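Side-chain contacts in 2-dehydro-3-deoxy-d-gluconate/2-dehydro-3-deoxy-phosphogluconate aldolase (Picrophilus torridus, PDB 4UXD), which is named an aldolase and belongs to the dihydrodipicolinate synthetase family, whose members fold as (beta/alpha)8 barrels: residues A[193-198]-A[202-207]; A[138-143]-A[151-156]; A[26-31]-A[236-241]; A[223-228]-A[232-237]. All coordinates share one frame; numbering follows the deposited sequence.

Contact 1: A[193-198]-A[202-207]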
# COMPACT_ATOMS: atom_id res chain seq x y z
N GLU A 193 -20.39 -0.38 -7.77
CA GLU A 193 -20.10 0.02 -9.15
C GLU A 193 -20.35 -1.15 -10.09
O GLU A 193 -20.98 -0.97 -11.12
CB GLU A 193 -18.66 0.52 -9.32
CG GLU A 193 -18.36 1.89 -8.64
CD GLU A 193 -16.87 2.30 -8.73
OE1 GLU A 193 -15.99 1.55 -8.24
OE2 GLU A 193 -16.56 3.37 -9.27
N MET A 194 -19.86 -2.35 -9.72
CA MET A 194 -20.05 -3.54 -10.55
C MET A 194 -21.55 -3.87 -10.68
O MET A 194 -22.05 -4.20 -11.77
CB MET A 194 -19.29 -4.76 -9.98
CG MET A 194 -17.75 -4.70 -10.01
SD MET A 194 -16.96 -4.48 -11.65
CE MET A 194 -15.43 -5.37 -11.46
N LEU A 195 -22.27 -3.76 -9.56
CA LEU A 195 -23.72 -3.98 -9.55
C LEU A 195 -24.46 -3.03 -10.48
O LEU A 195 -25.53 -3.36 -10.98
CB LEU A 195 -24.29 -3.82 -8.15
CG LEU A 195 -24.03 -4.97 -7.17
CD1 LEU A 195 -24.53 -4.55 -5.78
CD2 LEU A 195 -24.72 -6.27 -7.63
N SER A 196 -23.89 -1.85 -10.72
CA SER A 196 -24.50 -0.89 -11.64
C SER A 196 -24.47 -1.39 -13.09
O SER A 196 -25.09 -0.79 -13.97
CB SER A 196 -23.80 0.47 -11.54
OG SER A 196 -23.09 0.76 -12.72
N LEU A 197 -23.72 -2.46 -13.34
CA LEU A 197 -23.64 -3.10 -14.65
C LEU A 197 -24.62 -4.26 -14.73
O LEU A 197 -24.73 -4.94 -15.76
CB LEU A 197 -22.22 -3.63 -14.93
CG LEU A 197 -21.02 -2.69 -14.81
CD1 LEU A 197 -19.75 -3.46 -15.04
CD2 LEU A 197 -21.12 -1.53 -15.79
N SER A 198 -25.34 -4.51 -13.64
CA SER A 198 -26.25 -5.64 -13.58
C SER A 198 -27.40 -5.49 -14.58
O SER A 198 -27.93 -4.39 -14.78
CB SER A 198 -26.78 -5.80 -12.15
OG SER A 198 -27.23 -7.12 -11.90
N PHE A 202 -26.47 -10.12 -17.65
CA PHE A 202 -25.22 -9.82 -16.96
C PHE A 202 -25.36 -9.98 -15.44
O PHE A 202 -26.03 -9.18 -14.76
CB PHE A 202 -24.74 -8.41 -17.32
CG PHE A 202 -23.31 -8.14 -16.93
CD1 PHE A 202 -22.27 -8.60 -17.72
CD2 PHE A 202 -23.01 -7.43 -15.78
CE1 PHE A 202 -20.95 -8.35 -17.37
CE2 PHE A 202 -21.70 -7.19 -15.42
CZ PHE A 202 -20.67 -7.65 -16.22
N ALA A 203 -24.72 -11.02 -14.91
CA ALA A 203 -24.74 -11.35 -13.49
C ALA A 203 -23.62 -10.66 -12.72
O ALA A 203 -22.60 -10.27 -13.29
CB ALA A 203 -24.65 -12.88 -13.30
N VAL A 204 -23.83 -10.50 -11.42
CA VAL A 204 -22.82 -9.91 -10.55
C VAL A 204 -22.75 -10.72 -9.26
O VAL A 204 -23.65 -10.66 -8.43
CB VAL A 204 -23.13 -8.44 -10.24
CG1 VAL A 204 -22.04 -7.82 -9.41
CG2 VAL A 204 -23.29 -7.65 -11.53
N PHE A 205 -21.67 -11.49 -9.10
CA PHE A 205 -21.55 -12.38 -7.95
C PHE A 205 -20.62 -11.83 -6.86
O PHE A 205 -19.55 -11.30 -7.15
CB PHE A 205 -21.03 -13.75 -8.40
CG PHE A 205 -22.05 -14.60 -9.13
CD1 PHE A 205 -22.17 -14.52 -10.50
CD2 PHE A 205 -22.86 -15.49 -8.44
CE1 PHE A 205 -23.09 -15.31 -11.18
CE2 PHE A 205 -23.79 -16.29 -9.11
CZ PHE A 205 -23.90 -16.19 -10.48
N GLN A 206 -21.04 -11.98 -5.61
CA GLN A 206 -20.22 -11.63 -4.47
C GLN A 206 -19.30 -12.82 -4.14
O GLN A 206 -19.76 -13.94 -3.93
CB GLN A 206 -21.10 -11.27 -3.26
CG GLN A 206 -20.34 -11.02 -1.95
CD GLN A 206 -19.28 -9.92 -2.07
OE1 GLN A 206 -18.09 -10.21 -2.21
NE2 GLN A 206 -19.71 -8.66 -2.01
N GLY A 207 -17.99 -12.57 -4.07
CA GLY A 207 -17.01 -13.62 -3.92
C GLY A 207 -16.63 -13.89 -2.48
O GLY A 207 -15.89 -14.82 -2.21
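The carbonyl oxygen of Leu197 accepts a hydrogen bond from Lys172 NZ of helix 165-174 and also lies against the Phe202 ring, which it meets obliquely, with CD2 3.0 Å from Leu197 O. The ring gets there because its CG stands anti to the backbone N (chi1 -166°), which carries it back over the turn 195-198. Its CE2 meets Leu197 CB at 3.6 Å, while Ser198 CA sits at the ring edge, near the plane. Two residues on, within strand 203-206, Val204 divides its branches between helix and turn. CG1 lies 3.6 Å from Leu195 CD2, and CG2 packs 3.7 Å from Met194 O, an oxygen already engaged by Leu197 N at 2.9 Å, and also approaches Ser198 OG at 4.0 Å. The contact therefore illustrates the second half of a beta-alpha-beta unit: a type I turn from Leu195 to Ser198 leads from helix 188-195 toward the next barrel strand. No hydrogen bond joins the two segments. Ser198 N bonds to Leu195 O within the turn and Val204 N to Ser221 OG outside it, so helix and strand are matched by the fit of apolar branches.

Contact 2: A[138-143]-A[151-156]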
# COMPACT_ATOMS: atom_id res chain seq x y z
N HIS A 138 -7.16 -5.01 -23.95
CA HIS A 138 -6.68 -5.68 -25.15
C HIS A 138 -6.52 -7.21 -24.95
O HIS A 138 -6.76 -8.01 -25.85
CB HIS A 138 -5.35 -5.06 -25.60
CG HIS A 138 -4.84 -5.62 -26.89
ND1 HIS A 138 -3.51 -5.59 -27.24
CD2 HIS A 138 -5.48 -6.23 -27.92
CE1 HIS A 138 -3.35 -6.16 -28.42
NE2 HIS A 138 -4.53 -6.56 -28.85
N TYR A 139 -6.15 -7.62 -23.75
CA TYR A 139 -6.01 -9.03 -23.46
C TYR A 139 -7.37 -9.77 -23.48
O TYR A 139 -7.51 -10.81 -24.13
CB TYR A 139 -5.31 -9.17 -22.13
CG TYR A 139 -5.21 -10.55 -21.57
CD1 TYR A 139 -4.16 -11.39 -21.92
CD2 TYR A 139 -6.14 -11.00 -20.64
CE1 TYR A 139 -4.06 -12.65 -21.38
CE2 TYR A 139 -6.05 -12.26 -20.10
CZ TYR A 139 -5.00 -13.08 -20.47
OH TYR A 139 -4.91 -14.33 -19.91
N TYR A 140 -8.38 -9.22 -22.79
CA TYR A 140 -9.74 -9.76 -22.87
C TYR A 140 -10.30 -9.65 -24.30
O TYR A 140 -11.06 -10.51 -24.75
CB TYR A 140 -10.68 -9.04 -21.90
CG TYR A 140 -10.62 -9.55 -20.48
CD1 TYR A 140 -11.44 -10.59 -20.06
CD2 TYR A 140 -9.74 -9.00 -19.57
CE1 TYR A 140 -11.39 -11.05 -18.77
CE2 TYR A 140 -9.67 -9.45 -18.28
CZ TYR A 140 -10.50 -10.48 -17.87
OH TYR A 140 -10.41 -10.91 -16.56
N LYS A 141 -9.92 -8.59 -24.99
CA LYS A 141 -10.36 -8.37 -26.36
C LYS A 141 -9.95 -9.53 -27.27
O LYS A 141 -10.78 -10.15 -27.94
CB LYS A 141 -9.79 -7.04 -26.87
CG LYS A 141 -10.24 -6.62 -28.26
CD LYS A 141 -10.33 -5.09 -28.32
CE LYS A 141 -10.33 -4.51 -29.74
NZ LYS A 141 -9.79 -5.41 -30.78
N GLU A 142 -8.65 -9.81 -27.29
CA GLU A 142 -8.10 -10.84 -28.15
C GLU A 142 -8.73 -12.18 -27.85
O GLU A 142 -8.97 -13.00 -28.75
CB GLU A 142 -6.59 -10.92 -27.97
CG GLU A 142 -5.83 -11.50 -29.15
CD GLU A 142 -5.15 -10.43 -29.98
OE1 GLU A 142 -5.72 -9.32 -30.11
OE2 GLU A 142 -4.03 -10.69 -30.49
N ILE A 143 -9.00 -12.41 -26.57
CA ILE A 143 -9.49 -13.70 -26.12
C ILE A 143 -10.97 -13.88 -26.49
O ILE A 143 -11.35 -14.89 -27.09
CB ILE A 143 -9.27 -13.83 -24.60
CG1 ILE A 143 -7.79 -14.00 -24.30
CG2 ILE A 143 -10.00 -15.02 -24.03
CD1 ILE A 143 -7.39 -13.74 -22.85
N LEU A 151 -18.75 -16.38 -20.65
CA LEU A 151 -17.62 -16.05 -19.80
C LEU A 151 -18.01 -15.04 -18.73
O LEU A 151 -18.68 -14.05 -19.00
CB LEU A 151 -16.46 -15.50 -20.63
CG LEU A 151 -15.17 -15.22 -19.85
CD1 LEU A 151 -13.96 -15.57 -20.67
CD2 LEU A 151 -15.11 -13.74 -19.47
N LEU A 152 -17.60 -15.34 -17.50
CA LEU A 152 -17.72 -14.41 -16.38
C LEU A 152 -16.36 -13.84 -16.06
O LEU A 152 -15.39 -14.58 -15.79
CB LEU A 152 -18.34 -15.10 -15.16
CG LEU A 152 -19.83 -15.41 -15.36
CD1 LEU A 152 -20.05 -16.90 -15.59
CD2 LEU A 152 -20.66 -14.93 -14.20
N ILE A 153 -16.27 -12.52 -16.11
CA ILE A 153 -15.07 -11.83 -15.69
C ILE A 153 -14.95 -11.95 -14.17
O ILE A 153 -15.95 -11.95 -13.44
CB ILE A 153 -15.11 -10.37 -16.13
CG1 ILE A 153 -15.12 -10.33 -17.66
CG2 ILE A 153 -13.95 -9.60 -15.52
CD1 ILE A 153 -14.36 -9.20 -18.29
N TYR A 154 -13.71 -12.08 -13.72
CA TYR A 154 -13.42 -12.33 -12.33
C TYR A 154 -12.47 -11.25 -11.79
O TYR A 154 -11.36 -11.07 -12.28
CB TYR A 154 -12.85 -13.73 -12.21
CG TYR A 154 -12.47 -14.24 -10.84
CD1 TYR A 154 -12.93 -13.64 -9.67
CD2 TYR A 154 -11.63 -15.33 -10.73
CE1 TYR A 154 -12.53 -14.13 -8.42
CE2 TYR A 154 -11.23 -15.84 -9.52
CZ TYR A 154 -11.68 -15.25 -8.37
OH TYR A 154 -11.24 -15.79 -7.18
N ASN A 155 -12.94 -10.48 -10.81
CA ASN A 155 -12.11 -9.42 -10.29
C ASN A 155 -11.65 -9.79 -8.89
O ASN A 155 -12.46 -9.88 -7.98
CB ASN A 155 -12.84 -8.07 -10.29
CG ASN A 155 -11.99 -6.95 -9.68
OD1 ASN A 155 -10.94 -6.59 -10.21
ND2 ASN A 155 -12.45 -6.42 -8.54
N ILE A 156 -10.35 -10.00 -8.73
CA ILE A 156 -9.78 -10.37 -7.45
C ILE A 156 -8.43 -9.63 -7.29
O ILE A 156 -7.37 -10.21 -7.52
CB ILE A 156 -9.67 -11.93 -7.33
CG1 ILE A 156 -8.92 -12.35 -6.07
CG2 ILE A 156 -9.01 -12.55 -8.58
CD1 ILE A 156 -9.27 -13.74 -5.59
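Tyr140 and Ile153 form the tight part of this contact, the methyl CD1 of Ile153 lying 3.5 Å from Tyr140 CE1. The methyl approaches the ring obliquely. The other branch, CG2, reaches further along the tyrosine and comes within 3.9 Å of Tyr140 OH. A first torsion of -82° sets the tyrosine CG anti to its own carbonyl carbon, and the long ring then spans a backbone separation of 9.2 Å between Tyr140 CA and Ile153 CA. Leu171 of helix 165-174 touches both partners. Around this point the fit slackens quickly: Leu151 and Ile143 also start out toward the other segment, yet both stay farther off than the Tyr140-Ile153 pair. His138 and Glu142 take no part in the helix-strand packing and lie at the partly exposed side of helix 133-144, next to Pro288 of the second subunit. In the beta-alpha-beta unit made by strands 120-123 and 150-155 with this helix, the buried phenol has a polar duty too. Its OH bonds to Leu123 O on the preceding strand, so one residue ties the helix to one strand by a hydrogen bond and to the next by apolar packing.

Contact 3: A[26-31]-A[236-241]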
# COMPACT_ATOMS: atom_id res chain seq x y z
N LYS A 26 -27.27 -17.17 -11.64
CA LYS A 26 -27.63 -16.65 -10.34
C LYS A 26 -27.60 -17.83 -9.37
O LYS A 26 -27.58 -18.97 -9.81
CB LYS A 26 -29.00 -15.92 -10.38
CG LYS A 26 -30.26 -16.66 -9.90
CD LYS A 26 -31.10 -17.23 -11.03
CE LYS A 26 -31.45 -16.20 -12.10
NZ LYS A 26 -31.68 -14.83 -11.56
N GLY A 27 -27.55 -17.55 -8.07
CA GLY A 27 -27.47 -18.61 -7.08
C GLY A 27 -26.08 -18.81 -6.50
O GLY A 27 -25.25 -17.89 -6.50
N ILE A 28 -25.82 -20.02 -6.02
CA ILE A 28 -24.62 -20.33 -5.27
C ILE A 28 -23.62 -21.14 -6.08
O ILE A 28 -23.92 -22.21 -6.60
CB ILE A 28 -24.96 -21.10 -3.99
CG1 ILE A 28 -25.92 -20.26 -3.13
CG2 ILE A 28 -23.68 -21.46 -3.20
CD1 ILE A 28 -25.36 -18.92 -2.72
N VAL A 29 -22.42 -20.58 -6.17
CA VAL A 29 -21.32 -21.13 -6.94
C VAL A 29 -20.26 -21.64 -5.98
O VAL A 29 -19.78 -20.86 -5.15
CB VAL A 29 -20.70 -20.06 -7.85
CG1 VAL A 29 -19.52 -20.63 -8.65
CG2 VAL A 29 -21.74 -19.47 -8.76
N CYS A 30 -19.88 -22.92 -6.06
CA CYS A 30 -18.74 -23.39 -5.25
C CYS A 30 -17.40 -23.23 -5.97
O CYS A 30 -17.14 -23.90 -6.97
CB CYS A 30 -18.90 -24.84 -4.84
SG CYS A 30 -17.41 -25.45 -4.00
N PRO A 31 -16.53 -22.35 -5.46
CA PRO A 31 -15.18 -22.36 -6.01
C PRO A 31 -14.43 -23.56 -5.43
O PRO A 31 -13.94 -23.51 -4.29
CB PRO A 31 -14.60 -21.02 -5.57
CG PRO A 31 -15.28 -20.73 -4.28
CD PRO A 31 -16.64 -21.44 -4.31
N ARG A 236 -28.19 -22.50 2.64
CA ARG A 236 -29.37 -22.22 3.46
C ARG A 236 -29.68 -20.73 3.40
O ARG A 236 -30.80 -20.33 3.10
CB ARG A 236 -29.15 -22.65 4.92
CG ARG A 236 -28.89 -24.15 5.09
CD ARG A 236 -28.96 -24.61 6.54
NE ARG A 236 -27.72 -24.38 7.26
CZ ARG A 236 -27.52 -23.45 8.20
NH1 ARG A 236 -28.49 -22.61 8.56
NH2 ARG A 236 -26.32 -23.36 8.78
N LEU A 237 -28.66 -19.91 3.65
CA LEU A 237 -28.78 -18.46 3.63
C LEU A 237 -29.49 -17.96 2.38
O LEU A 237 -30.48 -17.24 2.47
CB LEU A 237 -27.40 -17.82 3.72
CG LEU A 237 -27.34 -16.29 3.78
CD1 LEU A 237 -26.05 -15.88 4.43
CD2 LEU A 237 -27.46 -15.62 2.41
N TYR A 238 -28.99 -18.36 1.22
CA TYR A 238 -29.53 -17.91 -0.07
C TYR A 238 -31.00 -18.31 -0.25
O TYR A 238 -31.77 -17.55 -0.83
CB TYR A 238 -28.70 -18.48 -1.22
CG TYR A 238 -29.22 -18.14 -2.60
CD1 TYR A 238 -30.18 -18.93 -3.23
CD2 TYR A 238 -28.76 -17.02 -3.27
CE1 TYR A 238 -30.66 -18.62 -4.48
CE2 TYR A 238 -29.23 -16.70 -4.53
CZ TYR A 238 -30.18 -17.50 -5.13
OH TYR A 238 -30.66 -17.18 -6.39
N HIS A 239 -31.38 -19.49 0.23
CA HIS A 239 -32.74 -19.97 0.03
C HIS A 239 -33.68 -19.38 1.07
O HIS A 239 -34.85 -19.11 0.79
CB HIS A 239 -32.78 -21.50 0.07
CG HIS A 239 -32.24 -22.13 -1.18
ND1 HIS A 239 -33.04 -22.80 -2.08
CD2 HIS A 239 -30.99 -22.16 -1.69
CE1 HIS A 239 -32.31 -23.23 -3.09
NE2 HIS A 239 -31.06 -22.85 -2.88
N GLU A 240 -33.17 -19.15 2.27
CA GLU A 240 -33.95 -18.54 3.33
C GLU A 240 -34.27 -17.09 3.01
O GLU A 240 -35.36 -16.60 3.31
CB GLU A 240 -33.20 -18.64 4.66
CG GLU A 240 -33.29 -20.00 5.32
CD GLU A 240 -34.69 -20.30 5.84
OE1 GLU A 240 -35.46 -19.34 6.05
OE2 GLU A 240 -35.00 -21.50 6.02
N TYR A 241 -33.30 -16.41 2.39
CA TYR A 241 -33.39 -14.97 2.10
C TYR A 241 -34.70 -14.57 1.41
O TYR A 241 -35.17 -13.44 1.58
CB TYR A 241 -32.20 -14.56 1.22
CG TYR A 241 -32.17 -13.09 0.85
CD1 TYR A 241 -31.77 -12.13 1.76
CD2 TYR A 241 -32.53 -12.66 -0.42
CE1 TYR A 241 -31.74 -10.79 1.43
CE2 TYR A 241 -32.51 -11.32 -0.76
CZ TYR A 241 -32.11 -10.39 0.17
OH TYR A 241 -32.08 -9.05 -0.16
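One face of the Tyr238 ring is turned to the backbone of Gly27, whose carbonyl carbon stands 4.3 Å above the ring plane and offset toward the rim; at the edge, in the plane, lies CD2 of the neighbouring His239. The closest approach to the strand is oblique, Gly27 CA to Tyr238 CZ at 3.5 Å, and the ring lies against the main chain itself. At the Gly27 backbone angles of 102° and -155° a CB would be pressed against the carbonyl oxygen of Lys26. Strand 27-31 is the first strand of the barrel and neighbours strand 222-224, the last in the chain, so helix 233-240, which follows that last strand, packs back across the seam where the barrel closes. Ile28 takes the root of the tyrosine: its CD1 is 3.7 Å from Tyr238 CB, the two side chains running past each other in opposite directions. At the far end, Lys26 CG touches Tyr238 OH at 3.6 Å, crossing at roughly a right angle before the lysine chain bends away. Tyr238 also makes a cation-pi contact with Lys242. Ile28 is backed by Leu212 of helix 212-217 and by Thr228, and its backbone N bonds to Asp60 OD2.

Contact 4: A[223-228]-A[232-237]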
# COMPACT_ATOMS: atom_id res chain seq x y z
N GLY A 223 -23.68 -15.62 -4.91
CA GLY A 223 -22.32 -15.67 -4.42
C GLY A 223 -21.46 -16.78 -4.98
O GLY A 223 -21.97 -17.83 -5.39
N VAL A 224 -20.16 -16.54 -5.01
CA VAL A 224 -19.15 -17.57 -5.19
C VAL A 224 -18.44 -17.75 -3.85
O VAL A 224 -17.66 -16.87 -3.45
CB VAL A 224 -18.11 -17.21 -6.28
CG1 VAL A 224 -17.22 -18.42 -6.59
CG2 VAL A 224 -18.79 -16.74 -7.53
N CYS A 225 -18.71 -18.86 -3.17
CA CYS A 225 -18.39 -18.99 -1.76
C CYS A 225 -17.64 -20.26 -1.40
O CYS A 225 -18.22 -21.34 -1.36
CB CYS A 225 -19.68 -18.91 -0.96
SG CYS A 225 -20.66 -17.44 -1.30
N GLY A 226 -16.35 -20.13 -1.09
CA GLY A 226 -15.51 -21.27 -0.81
C GLY A 226 -15.94 -22.16 0.35
O GLY A 226 -15.62 -23.35 0.38
N THR A 227 -16.65 -21.60 1.32
CA THR A 227 -17.08 -22.40 2.46
C THR A 227 -18.07 -23.50 2.07
O THR A 227 -18.31 -24.41 2.86
CB THR A 227 -17.73 -21.52 3.53
OG1 THR A 227 -18.93 -20.92 3.01
CG2 THR A 227 -16.75 -20.46 4.00
N THR A 228 -18.63 -23.44 0.86
CA THR A 228 -19.55 -24.48 0.42
C THR A 228 -18.83 -25.81 0.16
O THR A 228 -19.47 -26.83 -0.04
CB THR A 228 -20.31 -24.06 -0.86
OG1 THR A 228 -19.39 -23.85 -1.94
CG2 THR A 228 -21.11 -22.80 -0.61
N ASP A 232 -22.92 -26.13 4.38
CA ASP A 232 -24.14 -25.76 3.67
C ASP A 232 -24.66 -24.37 4.08
O ASP A 232 -25.66 -23.89 3.53
CB ASP A 232 -25.22 -26.82 3.92
CG ASP A 232 -25.65 -26.87 5.39
OD1 ASP A 232 -24.85 -26.47 6.26
OD2 ASP A 232 -26.78 -27.32 5.67
N GLY A 233 -24.00 -23.75 5.05
CA GLY A 233 -24.40 -22.46 5.59
C GLY A 233 -24.78 -21.43 4.55
O GLY A 233 -25.88 -20.88 4.58
N ILE A 234 -23.87 -21.17 3.62
CA ILE A 234 -24.14 -20.23 2.54
C ILE A 234 -25.38 -20.59 1.73
O ILE A 234 -26.09 -19.70 1.28
CB ILE A 234 -22.93 -20.12 1.59
CG1 ILE A 234 -21.88 -19.18 2.19
CG2 ILE A 234 -23.34 -19.61 0.18
CD1 ILE A 234 -22.31 -17.73 2.28
N VAL A 235 -25.64 -21.88 1.52
CA VAL A 235 -26.76 -22.26 0.66
C VAL A 235 -28.12 -22.11 1.37
O VAL A 235 -29.09 -21.64 0.75
CB VAL A 235 -26.62 -23.70 0.16
CG1 VAL A 235 -27.82 -24.08 -0.73
CG2 VAL A 235 -25.33 -23.83 -0.62
N ARG A 236 -28.19 -22.50 2.64
CA ARG A 236 -29.37 -22.22 3.46
C ARG A 236 -29.68 -20.73 3.40
O ARG A 236 -30.80 -20.33 3.10
CB ARG A 236 -29.15 -22.65 4.92
CG ARG A 236 -28.89 -24.15 5.09
CD ARG A 236 -28.96 -24.61 6.54
NE ARG A 236 -27.72 -24.38 7.26
CZ ARG A 236 -27.52 -23.45 8.20
NH1 ARG A 236 -28.49 -22.61 8.56
NH2 ARG A 236 -26.32 -23.36 8.78
N LEU A 237 -28.66 -19.91 3.65
CA LEU A 237 -28.78 -18.46 3.63
C LEU A 237 -29.49 -17.96 2.38
O LEU A 237 -30.48 -17.24 2.47
CB LEU A 237 -27.40 -17.82 3.72
CG LEU A 237 -27.34 -16.29 3.78
CD1 LEU A 237 -26.05 -15.88 4.43
CD2 LEU A 237 -27.46 -15.62 2.41
O HOH W 1 -21.20 -22.27 3.19
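The link between the last strand of a (beta/alpha)8 barrel and the helix that follows it is exemplified here: strand 222-224 ends, the chain enters a 3-10 segment that includes residues 226-228, and helix 233-240 carries Ile234 back against what has just gone before. Ile234 is the centre of the packing. Its CG2 lies 3.8 Å from Cys225 SG, its CG1 reaches 3.5 Å from Thr227 OG1, and Thr228 CG2 comes in from another direction to 3.9 Å from Ile234 CB. The same threonine methyl makes a looser touch on Val235. Beyond the two segments, Ile28 of strand 27-31, Leu212 and Val256 also pack on Ile234, so this isoleucine is buried among several elements of the fold. Thr228 can offer its methyl because a chi1 of 62° directs the hydroxyl instead to its own turn. There Thr228 OG1 donates to Cys225 O at 2.8 Å, arriving nearly in line with the carbonyl at a C=O...O angle of 166°, and the amide of Thr228 donates to that oxygen as well. Two donors thus grip one carbonyl and should stiffen the turn. Thr227 OG1 is hydrogen-bonded to Asp209 OD2, while the backbone of the adjoining Gly226 makes a weak bond to a bound glycerol. Although no direct hydrogen bond spans the segments, a water does: it donates to Thr227 OG1 at 2.6 Å and accepts from Ile234 N, in the first turn of the helix, at 2.9 Å.

All four contacts dress one parallel barrel sheet, and the sheet joins them. Contacts 3 and 4, with centres 6 Å apart, share helix 233-240 and are joined by probable hydrogen bonds, Val29 N to Gly223 O at 2.9 Å and Val29 O to Cys225 N at 3.0 Å. Contact 1 adjoins contact 4 through Gln206 O and Val224 N, 2.8 Å apart and probably hydrogen-bonded. It also meets contact 2, centred about 15 Å away, where Phe205 packs on Leu152 and Met194 on Asn155. Contacts 2 and 4 lie on opposite sides of the chain's centre. Glycerol, probably from crystallisation, is found about 4 Å from the side chains of Met194 and Thr227 and about 3 Å from that of Tyr154, which may mark a pocket.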